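Local coordinates for lipoate-protein ligase 1 (Plasmodium falciparum, PDB 5T8U) that belongs to the lipoate-protein ligase family, with a catalytic domain of the class II tRNA synthetase-like clan, and holds lipoic acid in a pocket, at residues P12-Q20 against I241-N249; N61-Q71 against A90-H101. All coordinates share one frame; numbering follows the deposited sequence.

Contact 1. Residues P12-Q20 against I241-N249; sequences PLVLVSNNQ and ITVHYIDQN
Val16 lies beside Tyr245, both side chains pointing the same way, with CG1 of Val16 3.9 Å from CE1 of the Tyr245 ring. The two residues are a parallel bridge pair at one edge of the large mixed sheet of the ligase, where the short strand 244-245 pairs with strand 13-17. The other branch of Val16, CG2, lies anti to the carbonyl carbon and comes within 3.3 Å of Val243 CG1. Leu15 and His244 form the second bridge, on the opposite face. There Leu15 CD2 packs on His244 CB at 3.7 Å, and Leu13 CD2 approaches the imidazole obliquely near CE1. Helix 22-34 covers this face through Leu32, which touches Leu15 and Ile246.

Three backbone hydrogen bonds join the two segments. His244 N gives a nearly straight one to Val14 O (2.8 Å, 173°). Val16 N donates to His244 O, and Ile246 N to Val16 O. The pairing then stops as residues 246-249 enter a type I turn.

At this end Asp247 takes over. Its CB meets Ser17 OG, which is itself hydrogen-bonded to Asn25. CG of Asp247 sits between the backbone N and the carbonyl carbon (chi1 57°), putting its carboxylate at the Asn18 backbone, OD2 3.1 Å from N. The Asn18 amide is nearly coplanar with the Tyr245 ring, 13° between planes, and its ND2 sits at the ring edge, 3.1 Å from CD1.

Contact 2. Residues N61-Q71 against A90-H101; sequences NNRSIIIGKNQ and ARRFTGGGAVYH. With LPA (lipoic acid), chain C.
The lipoic acid pocket takes Arg92, Gly96, Gly97, Val99 and His101 from this contact. Arg92 lies sandwiched: Gly68 CA is over one face of its guanidinium and the ligand's C5 over the other, each about 4.0 Å from the plane. Hydrogen bonds in its plane fix its rotation. Arg92 NH1 donates to Gly97 O (2.8 Å, 173°), while NE and NH1 together grip Gly95 O from one face of that carbonyl. Gly97 N in turn donates to lipoic acid O2 at 3.3 Å.

Strand 64-66 is the middle of a small three-stranded mixed sheet, antiparallel to 99-101 and parallel to 88-90. Ile66 bonds through its N and O to Val99, and its side chain crosses His101 at about a right angle. Ile66 CD1 sits over the His101 ring face in a CH-pi contact, 3.7 Å from the centroid. His101 NE2 lies 3.5 Å from lipoic acid S8, and ND1 donates to Tyr100 O.

Beyond the strands, the Gly68-Gln71 turn is held by Arg91. Its chain bends at chi3 (-63°), and NH1 and NH2 both donate end-on to Gln71 O. NH2 also bonds Cys271 O. Lys69 N donates to Thr94 O at 3.0 Å.

How the contacts relate
Contact 2 is nested along the chain inside the long loop closed by contact 1. Their centres lie about 22 Å apart. Contact 1 is at the outer edge of the eight-stranded sheet. Contact 2 joins two strands of a separate three-stranded sheet and the adjoining loops, its centre about 8 Å from the centre of the chain in space. Strand 55-59 pairs with 13-17 in the large sheet, and the chain then runs on into 61-71. The two contacts touch directly: Gln20 O and Asn62 N are 3.0 Å apart, a probable hydrogen bond. Helix 22-34 packs on both. Lipoic acid meets contact 2, whereas the side chain of Ser17 in contact 1 is about 12 Å from it.

Contact 1. Residues P12-Q20 against I241-N249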
loop_
_atom_site.group_PDB
_atom_site.type_symbol
_atom_site.label_atom_id
_atom_site.label_comp_id
_atom_site.label_asym_id
_atom_site.label_seq_id
_atom_site.Cartn_x
_atom_site.Cartn_y
_atom_site.Cartn_z
ATOM N N PRO A 12 16.864 0.288 14.683
ATOM C CA PRO A 12 16.090 -0.050 13.483
ATOM C C PRO A 12 16.135 -1.541 13.182
ATOM O O PRO A 12 17.003 -2.276 13.659
ATOM C CB PRO A 12 16.766 0.770 12.374
ATOM C CG PRO A 12 18.101 1.158 12.923
ATOM C CD PRO A 12 17.931 1.260 14.400
ATOM N N LEU A 13 15.176 -1.983 12.370
ATOM C CA LEU A 13 15.007 -3.394 12.052
ATOM C C LEU A 13 14.941 -3.600 10.546
ATOM O O LEU A 13 14.352 -2.794 9.817
ATOM C CB LEU A 13 13.736 -3.966 12.690
ATOM C CG LEU A 13 13.783 -4.350 14.168
ATOM C CD1 LEU A 13 12.385 -4.704 14.655
ATOM C CD2 LEU A 13 14.732 -5.516 14.398
ATOM N N VAL A 14 15.541 -4.699 10.097
ATOM C CA VAL A 14 15.478 -5.144 8.711
ATOM C C VAL A 14 14.897 -6.552 8.728
ATOM O O VAL A 14 15.522 -7.483 9.255
ATOM C CB VAL A 14 16.855 -5.122 8.036
ATOM C CG1 VAL A 14 16.730 -5.438 6.553
ATOM C CG2 VAL A 14 17.533 -3.774 8.246
ATOM N N LEU A 15 13.707 -6.709 8.160
ATOM C CA LEU A 15 12.980 -7.968 8.157
ATOM C C LEU A 15 12.832 -8.461 6.724
ATOM O O LEU A 15 12.693 -7.661 5.790
ATOM C CB LEU A 15 11.600 -7.804 8.807
ATOM C CG LEU A 15 11.563 -6.945 10.075
ATOM C CD1 LEU A 15 10.140 -6.829 10.600
ATOM C CD2 LEU A 15 12.487 -7.502 11.145
ATOM N N VAL A 16 12.866 -9.779 6.554
ATOM C CA VAL A 16 12.804 -10.406 5.242
ATOM C C VAL A 16 11.838 -11.579 5.308
ATOM O O VAL A 16 11.761 -12.277 6.326
ATOM C CB VAL A 16 14.198 -10.875 4.774
ATOM C CG1 VAL A 16 14.111 -11.586 3.427
ATOM C CG2 VAL A 16 15.151 -9.693 4.691
ATOM N N SER A 17 11.099 -11.791 4.223
ATOM C CA SER A 17 10.226 -12.947 4.074
ATOM C C SER A 17 10.600 -13.667 2.788
ATOM O O SER A 17 10.502 -13.090 1.700
ATOM C CB SER A 17 8.754 -12.531 4.048
ATOM O OG SER A 17 7.924 -13.630 3.712
ATOM N N ASN A 18 11.037 -14.920 2.914
ATOM C CA ASN A 18 11.336 -15.729 1.741
ATOM C C ASN A 18 10.092 -16.363 1.135
ATOM O O ASN A 18 10.172 -16.906 0.027
ATOM C CB ASN A 18 12.351 -16.821 2.092
ATOM C CG ASN A 18 13.750 -16.273 2.280
ATOM O OD1 ASN A 18 14.373 -15.795 1.331
ATOM N ND2 ASN A 18 14.258 -16.349 3.503
ATOM N N ASN A 19 8.956 -16.308 1.824
ATOM C CA ASN A 19 7.709 -16.777 1.240
ATOM C C ASN A 19 7.348 -15.917 0.035
ATOM O O ASN A 19 7.702 -14.737 -0.043
ATOM C CB ASN A 19 6.588 -16.741 2.279
ATOM C CG ASN A 19 5.339 -17.468 1.815
ATOM O OD1 ASN A 19 4.853 -17.247 0.707
ATOM N ND2 ASN A 19 4.820 -18.349 2.662
ATOM N N GLN A 20 6.636 -16.522 -0.918
ATOM C CA GLN A 20 6.328 -15.862 -2.181
ATOM C C GLN A 20 4.831 -15.853 -2.478
ATOM O O GLN A 20 4.436 -15.710 -3.640
ATOM C CB GLN A 20 7.094 -16.528 -3.326
ATOM C CG GLN A 20 8.605 -16.495 -3.139
ATOM C CD GLN A 20 9.355 -17.163 -4.275
ATOM O OE1 GLN A 20 8.819 -18.031 -4.964
ATOM N NE2 GLN A 20 10.601 -16.753 -4.481
ATOM N N ILE A 241 25.381 -4.896 9.718
ATOM C CA ILE A 241 24.021 -4.995 9.207
ATOM C C ILE A 241 23.394 -6.248 9.799
ATOM O O ILE A 241 24.070 -7.268 9.966
ATOM C CB ILE A 241 23.996 -5.037 7.662
ATOM C CG1 ILE A 241 24.201 -3.628 7.093
ATOM C CG2 ILE A 241 22.689 -5.646 7.137
ATOM C CD1 ILE A 241 24.375 -3.583 5.583
ATOM N N THR A 242 22.104 -6.171 10.121
ATOM C CA THR A 242 21.372 -7.293 10.693
ATOM C C THR A 242 20.082 -7.502 9.916
ATOM O O THR A 242 19.406 -6.538 9.545
ATOM C CB THR A 242 21.061 -7.061 12.178
ATOM O OG1 THR A 242 22.282 -6.825 12.891
ATOM C CG2 THR A 242 20.359 -8.272 12.779
ATOM N N VAL A 243 19.742 -8.770 9.680
ATOM C CA VAL A 243 18.601 -9.142 8.851
ATOM C C VAL A 243 17.837 -10.250 9.565
ATOM O O VAL A 243 18.418 -11.286 9.906
ATOM C CB VAL A 243 19.035 -9.607 7.449
ATOM C CG1 VAL A 243 17.826 -10.007 6.608
ATOM C CG2 VAL A 243 19.830 -8.512 6.752
ATOM N N HIS A 244 16.544 -10.034 9.790
ATOM C CA HIS A 244 15.674 -11.030 10.396
ATOM C C HIS A 244 14.794 -11.680 9.334
ATOM O O HIS A 244 14.383 -11.040 8.363
ATOM C CB HIS A 244 14.795 -10.405 11.481
ATOM C CG HIS A 244 15.533 -10.062 12.736
ATOM N ND1 HIS A 244 16.347 -8.953 12.844
ATOM C CD2 HIS A 244 15.580 -10.680 13.940
ATOM C CE1 HIS A 244 16.862 -8.905 14.060
ATOM N NE2 HIS A 244 16.414 -9.943 14.744
ATOM N N TYR A 245 14.513 -12.967 9.531
ATOM C CA TYR A 245 13.660 -13.744 8.639
ATOM C C TYR A 245 12.420 -14.169 9.411
ATOM O O TYR A 245 12.523 -14.886 10.413
ATOM C CB TYR A 245 14.415 -14.958 8.089
ATOM C CG TYR A 245 15.576 -14.581 7.195
ATOM C CD1 TYR A 245 15.453 -14.612 5.813
ATOM C CD2 TYR A 245 16.793 -14.180 7.733
ATOM C CE1 TYR A 245 16.509 -14.261 4.991
ATOM C CE2 TYR A 245 17.855 -13.827 6.920
ATOM C CZ TYR A 245 17.707 -13.869 5.551
ATOM O OH TYR A 245 18.763 -13.519 4.739
ATOM N N ILE A 246 11.251 -13.735 8.941
ATOM C CA ILE A 246 10.015 -13.876 9.699
ATOM C C ILE A 246 9.022 -14.836 9.055
ATOM O O ILE A 246 8.077 -15.266 9.735
ATOM C CB ILE A 246 9.346 -12.503 9.926
ATOM C CG1 ILE A 246 9.067 -11.812 8.586
ATOM C CG2 ILE A 246 10.230 -11.631 10.809
ATOM C CD1 ILE A 246 8.221 -10.560 8.704
ATOM N N ASP A 247 9.195 -15.189 7.780
ATOM C CA ASP A 247 8.241 -16.077 7.126
ATOM C C ASP A 247 8.135 -17.435 7.809
ATOM O O ASP A 247 7.186 -18.177 7.529
ATOM C CB ASP A 247 8.612 -16.259 5.654
ATOM C CG ASP A 247 10.015 -16.791 5.467
ATOM O OD1 ASP A 247 10.889 -16.470 6.298
ATOM O OD2 ASP A 247 10.245 -17.528 4.485
ATOM N N GLN A 248 9.076 -17.777 8.691
ATOM C CA GLN A 248 9.018 -19.013 9.457
ATOM C C GLN A 248 8.992 -18.779 10.960
ATOM O O GLN A 248 8.971 -19.753 11.722
ATOM C CB GLN A 248 10.206 -19.915 9.096
ATOM C CG GLN A 248 9.902 -20.895 7.974
ATOM C CD GLN A 248 11.132 -21.268 7.171
ATOM O OE1 GLN A 248 12.244 -21.312 7.698
ATOM N NE2 GLN A 248 10.937 -21.533 5.884
ATOM N N ASN A 249 8.990 -17.526 11.410
ATOM C CA ASN A 249 8.887 -17.215 12.834
ATOM C C ASN A 249 7.504 -17.633 13.319
ATOM O O ASN A 249 6.518 -16.922 13.117
ATOM C CB ASN A 249 9.138 -15.730 13.069
ATOM C CG ASN A 249 9.108 -15.359 14.538
ATOM O OD1 ASN A 249 8.278 -15.853 15.298
ATOM N ND2 ASN A 249 10.022 -14.489 14.946
#

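Contact 2. Residues N61-Q71 against A90-H101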
loop_
_atom_site.group_PDB
_atom_site.type_symbol
_atom_site.label_atom_id
_atom_site.label_comp_id
_atom_site.label_asym_id
_atom_site.label_seq_id
_atom_site.Cartn_x
_atom_site.Cartn_y
_atom_site.Cartn_z
ATOM N N ASN A 61 6.622 -11.634 -4.380
ATOM C CA ASN A 61 5.419 -12.419 -4.608
ATOM C C ASN A 61 5.424 -12.970 -6.026
ATOM O O ASN A 61 5.949 -12.345 -6.951
ATOM C CB ASN A 61 4.149 -11.586 -4.389
ATOM C CG ASN A 61 4.235 -10.710 -3.158
ATOM O OD1 ASN A 61 3.993 -11.161 -2.040
ATOM N ND2 ASN A 61 4.577 -9.445 -3.362
ATOM N N ASN A 62 4.829 -14.146 -6.183
ATOM C CA ASN A 62 4.700 -14.769 -7.493
ATOM C C ASN A 62 3.601 -14.051 -8.278
ATOM O O ASN A 62 3.093 -13.000 -7.877
ATOM C CB ASN A 62 4.431 -16.264 -7.337
ATOM C CG ASN A 62 5.492 -17.119 -8.007
ATOM O OD1 ASN A 62 5.992 -16.781 -9.080
ATOM N ND2 ASN A 62 5.843 -18.231 -7.372
ATOM N N ARG A 63 3.222 -14.626 -9.417
ATOM C CA ARG A 63 2.279 -13.981 -10.325
ATOM C C ARG A 63 0.981 -13.647 -9.600
ATOM O O ARG A 63 0.253 -14.545 -9.168
ATOM C CB ARG A 63 2.018 -14.895 -11.522
ATOM C CG ARG A 63 3.293 -15.250 -12.284
ATOM C CD ARG A 63 3.049 -16.160 -13.477
ATOM N NE ARG A 63 2.804 -17.546 -13.077
ATOM C CZ ARG A 63 1.663 -18.211 -13.254
ATOM N NH1 ARG A 63 0.619 -17.641 -13.842
ATOM N NH2 ARG A 63 1.569 -19.469 -12.844
ATOM N N SER A 64 0.689 -12.352 -9.468
ATOM C CA SER A 64 -0.447 -11.917 -8.667
ATOM C C SER A 64 -1.010 -10.611 -9.211
ATOM O O SER A 64 -0.331 -9.857 -9.911
ATOM C CB SER A 64 -0.051 -11.732 -7.196
ATOM O OG SER A 64 0.685 -12.844 -6.721
ATOM N N ILE A 65 -2.274 -10.362 -8.872
ATOM C CA ILE A 65 -2.940 -9.082 -9.095
ATOM C C ILE A 65 -3.406 -8.583 -7.736
ATOM O O ILE A 65 -4.194 -9.257 -7.059
ATOM C CB ILE A 65 -4.130 -9.199 -10.060
ATOM C CG1 ILE A 65 -3.703 -9.821 -11.393
ATOM C CG2 ILE A 65 -4.774 -7.828 -10.291
ATOM C CD1 ILE A 65 -2.725 -8.983 -12.188
ATOM N N ILE A 66 -2.921 -7.412 -7.332
ATOM C CA ILE A 66 -3.312 -6.791 -6.073
ATOM C C ILE A 66 -4.093 -5.530 -6.416
ATOM O O ILE A 66 -3.591 -4.651 -7.128
ATOM C CB ILE A 66 -2.100 -6.485 -5.183
ATOM C CG1 ILE A 66 -1.260 -7.751 -4.974
ATOM C CG2 ILE A 66 -2.558 -5.966 -3.828
ATOM C CD1 ILE A 66 -0.215 -8.009 -6.049
ATOM N N ILE A 67 -5.317 -5.442 -5.902
ATOM C CA ILE A 67 -6.293 -4.468 -6.376
ATOM C C ILE A 67 -6.152 -3.155 -5.615
ATOM O O ILE A 67 -5.634 -2.168 -6.148
ATOM C CB ILE A 67 -7.721 -5.033 -6.246
ATOM C CG1 ILE A 67 -7.855 -6.334 -7.041
ATOM C CG2 ILE A 67 -8.737 -4.026 -6.739
ATOM C CD1 ILE A 67 -9.145 -7.087 -6.783
ATOM N N GLY A 68 -6.618 -3.133 -4.370
ATOM C CA GLY A 68 -6.698 -1.902 -3.607
ATOM C C GLY A 68 -7.942 -1.880 -2.744
ATOM O O GLY A 68 -8.998 -2.363 -3.163
ATOM N N LYS A 69 -7.833 -1.314 -1.540
ATOM C CA LYS A 69 -8.908 -1.438 -0.560
ATOM C C LYS A 69 -10.249 -0.965 -1.103
ATOM O O LYS A 69 -11.296 -1.495 -0.712
ATOM C CB LYS A 69 -8.554 -0.653 0.706
ATOM C CG LYS A 69 -9.710 -0.520 1.682
ATOM C CD LYS A 69 -9.253 -0.030 3.043
ATOM C CE LYS A 69 -10.279 0.911 3.655
ATOM N NZ LYS A 69 -10.053 1.125 5.111
ATOM N N ASN A 70 -10.247 0.019 -2.004
ATOM C CA ASN A 70 -11.475 0.679 -2.435
ATOM C C ASN A 70 -11.718 0.562 -3.937
ATOM O O ASN A 70 -12.532 1.310 -4.484
ATOM C CB ASN A 70 -11.446 2.153 -2.023
ATOM C CG ASN A 70 -11.410 2.334 -0.519
ATOM O OD1 ASN A 70 -12.142 1.670 0.215
ATOM N ND2 ASN A 70 -10.552 3.232 -0.052
ATOM N N GLN A 71 -11.044 -0.358 -4.614
ATOM C CA GLN A 71 -11.223 -0.522 -6.048
ATOM C C GLN A 71 -12.258 -1.603 -6.350
ATOM O O GLN A 71 -12.522 -2.495 -5.540
ATOM C CB GLN A 71 -9.894 -0.873 -6.716
ATOM C CG GLN A 71 -9.139 0.318 -7.272
ATOM C CD GLN A 71 -8.006 -0.094 -8.190
ATOM O OE1 GLN A 71 -7.156 -0.903 -7.820
ATOM N NE2 GLN A 71 -7.993 0.457 -9.399
ATOM N N ALA A 90 -5.713 -10.594 -4.969
ATOM C CA ALA A 90 -5.703 -10.118 -3.595
ATOM C C ALA A 90 -6.163 -8.668 -3.549
ATOM O O ALA A 90 -6.122 -7.946 -4.549
ATOM C CB ALA A 90 -4.312 -10.253 -2.966
ATOM N N ARG A 91 -6.607 -8.256 -2.364
ATOM C CA ARG A 91 -6.994 -6.879 -2.090
ATOM C C ARG A 91 -6.225 -6.413 -0.864
ATOM O O ARG A 91 -6.364 -6.997 0.215
ATOM C CB ARG A 91 -8.505 -6.758 -1.862
ATOM C CG ARG A 91 -8.973 -5.369 -1.430
ATOM C CD ARG A 91 -10.454 -5.371 -1.081
ATOM N NE ARG A 91 -11.290 -5.712 -2.231
ATOM C CZ ARG A 91 -11.850 -4.830 -3.055
ATOM N NH1 ARG A 91 -11.677 -3.526 -2.877
ATOM N NH2 ARG A 91 -12.589 -5.255 -4.069
ATOM N N ARG A 92 -5.417 -5.372 -1.032
ATOM C CA ARG A 92 -4.606 -4.860 0.059
ATOM C C ARG A 92 -5.413 -3.879 0.908
ATOM O O ARG A 92 -6.550 -3.521 0.590
ATOM C CB ARG A 92 -3.342 -4.193 -0.483
ATOM C CG ARG A 92 -3.601 -3.093 -1.498
ATOM C CD ARG A 92 -2.312 -2.454 -1.981
ATOM N NE ARG A 92 -2.574 -1.334 -2.882
ATOM C CZ ARG A 92 -2.731 -1.440 -4.199
ATOM N NH1 ARG A 92 -2.971 -0.356 -4.924
ATOM N NH2 ARG A 92 -2.649 -2.620 -4.797
ATOM N N PHE A 93 -4.805 -3.445 2.011
ATOM C CA PHE A 93 -5.451 -2.535 2.947
ATOM C C PHE A 93 -5.189 -1.069 2.634
ATOM O O PHE A 93 -5.821 -0.201 3.245
ATOM C CB PHE A 93 -4.984 -2.838 4.375
ATOM C CG PHE A 93 -5.344 -4.218 4.852
ATOM C CD1 PHE A 93 -6.639 -4.694 4.726
ATOM C CD2 PHE A 93 -4.384 -5.044 5.418
ATOM C CE1 PHE A 93 -6.972 -5.963 5.162
ATOM C CE2 PHE A 93 -4.712 -6.316 5.853
ATOM C CZ PHE A 93 -6.007 -6.775 5.725
ATOM N N THR A 94 -4.288 -0.773 1.703
ATOM C CA THR A 94 -3.977 0.595 1.325
ATOM C C THR A 94 -4.756 0.976 0.068
ATOM O O THR A 94 -5.468 0.165 -0.528
ATOM C CB THR A 94 -2.472 0.761 1.096
ATOM O OG1 THR A 94 -2.056 -0.076 0.011
ATOM C CG2 THR A 94 -1.690 0.393 2.345
ATOM N N GLY A 95 -4.614 2.239 -0.337
ATOM C CA GLY A 95 -5.214 2.717 -1.562
ATOM C C GLY A 95 -4.313 2.493 -2.764
ATOM O O GLY A 95 -3.247 1.884 -2.681
ATOM N N GLY A 96 -4.765 2.999 -3.902
ATOM C CA GLY A 96 -4.025 2.920 -5.144
ATOM C C GLY A 96 -4.762 2.098 -6.179
ATOM O O GLY A 96 -5.910 1.685 -5.991
ATOM N N GLY A 97 -4.076 1.857 -7.299
ATOM C CA GLY A 97 -4.641 1.117 -8.403
ATOM C C GLY A 97 -4.205 -0.341 -8.413
ATOM O O GLY A 97 -3.367 -0.779 -7.630
ATOM N N ALA A 98 -4.804 -1.094 -9.331
ATOM C CA ALA A 98 -4.483 -2.508 -9.465
ATOM C C ALA A 98 -3.099 -2.675 -10.077
ATOM O O ALA A 98 -2.781 -2.059 -11.099
ATOM C CB ALA A 98 -5.533 -3.212 -10.326
ATOM N N VAL A 99 -2.274 -3.511 -9.447
ATOM C CA VAL A 99 -0.915 -3.761 -9.904
ATOM C C VAL A 99 -0.694 -5.262 -10.018
ATOM O O VAL A 99 -1.418 -6.074 -9.436
ATOM C CB VAL A 99 0.141 -3.135 -8.966
ATOM C CG1 VAL A 99 0.015 -1.616 -8.965
ATOM C CG2 VAL A 99 0.002 -3.691 -7.557
ATOM N N TYR A 100 0.333 -5.620 -10.783
ATOM C CA TYR A 100 0.713 -7.003 -11.023
ATOM C C TYR A 100 2.065 -7.278 -10.380
ATOM O O TYR A 100 2.943 -6.410 -10.367
ATOM C CB TYR A 100 0.775 -7.281 -12.526
ATOM C CG TYR A 100 1.296 -8.648 -12.910
ATOM C CD1 TYR A 100 0.468 -9.762 -12.895
ATOM C CD2 TYR A 100 2.611 -8.817 -13.314
ATOM C CE1 TYR A 100 0.939 -11.007 -13.257
ATOM C CE2 TYR A 100 3.093 -10.060 -13.679
ATOM C CZ TYR A 100 2.252 -11.150 -13.649
ATOM O OH TYR A 100 2.722 -12.391 -14.011
ATOM N N HIS A 101 2.226 -8.487 -9.851
ATOM C CA HIS A 101 3.448 -8.888 -9.172
ATOM C C HIS A 101 3.958 -10.195 -9.755
ATOM O O HIS A 101 3.180 -11.040 -10.202
ATOM C CB HIS A 101 3.231 -9.074 -7.664
ATOM C CG HIS A 101 3.244 -7.799 -6.881
ATOM N ND1 HIS A 101 3.382 -6.559 -7.467
ATOM C CD2 HIS A 101 3.138 -7.575 -5.549
ATOM C CE1 HIS A 101 3.359 -5.627 -6.531
ATOM N NE2 HIS A 101 3.212 -6.218 -5.358
HETATM C C1 LPA C . 0.139 2.687 -7.366
HETATM O O1 LPA C . 0.834 2.751 -8.414
HETATM C C2 LPA C . 0.753 2.146 -6.078
HETATM O O2 LPA C . -1.060 3.073 -7.380
HETATM C C3 LPA C . 1.017 0.651 -6.240
HETATM C C4 LPA C . 1.285 0.016 -4.877
HETATM C C5 LPA C . 1.240 -1.504 -5.027
HETATM C C6 LPA C . 1.360 -2.133 -3.778
HETATM S S6 LPA C . 0.784 -3.560 -3.861
HETATM C C7 LPA C . 3.264 -2.327 -3.281
HETATM C C8 LPA C . 3.459 -3.740 -2.567
HETATM S S8 LPA C . 1.839 -4.593 -2.628
#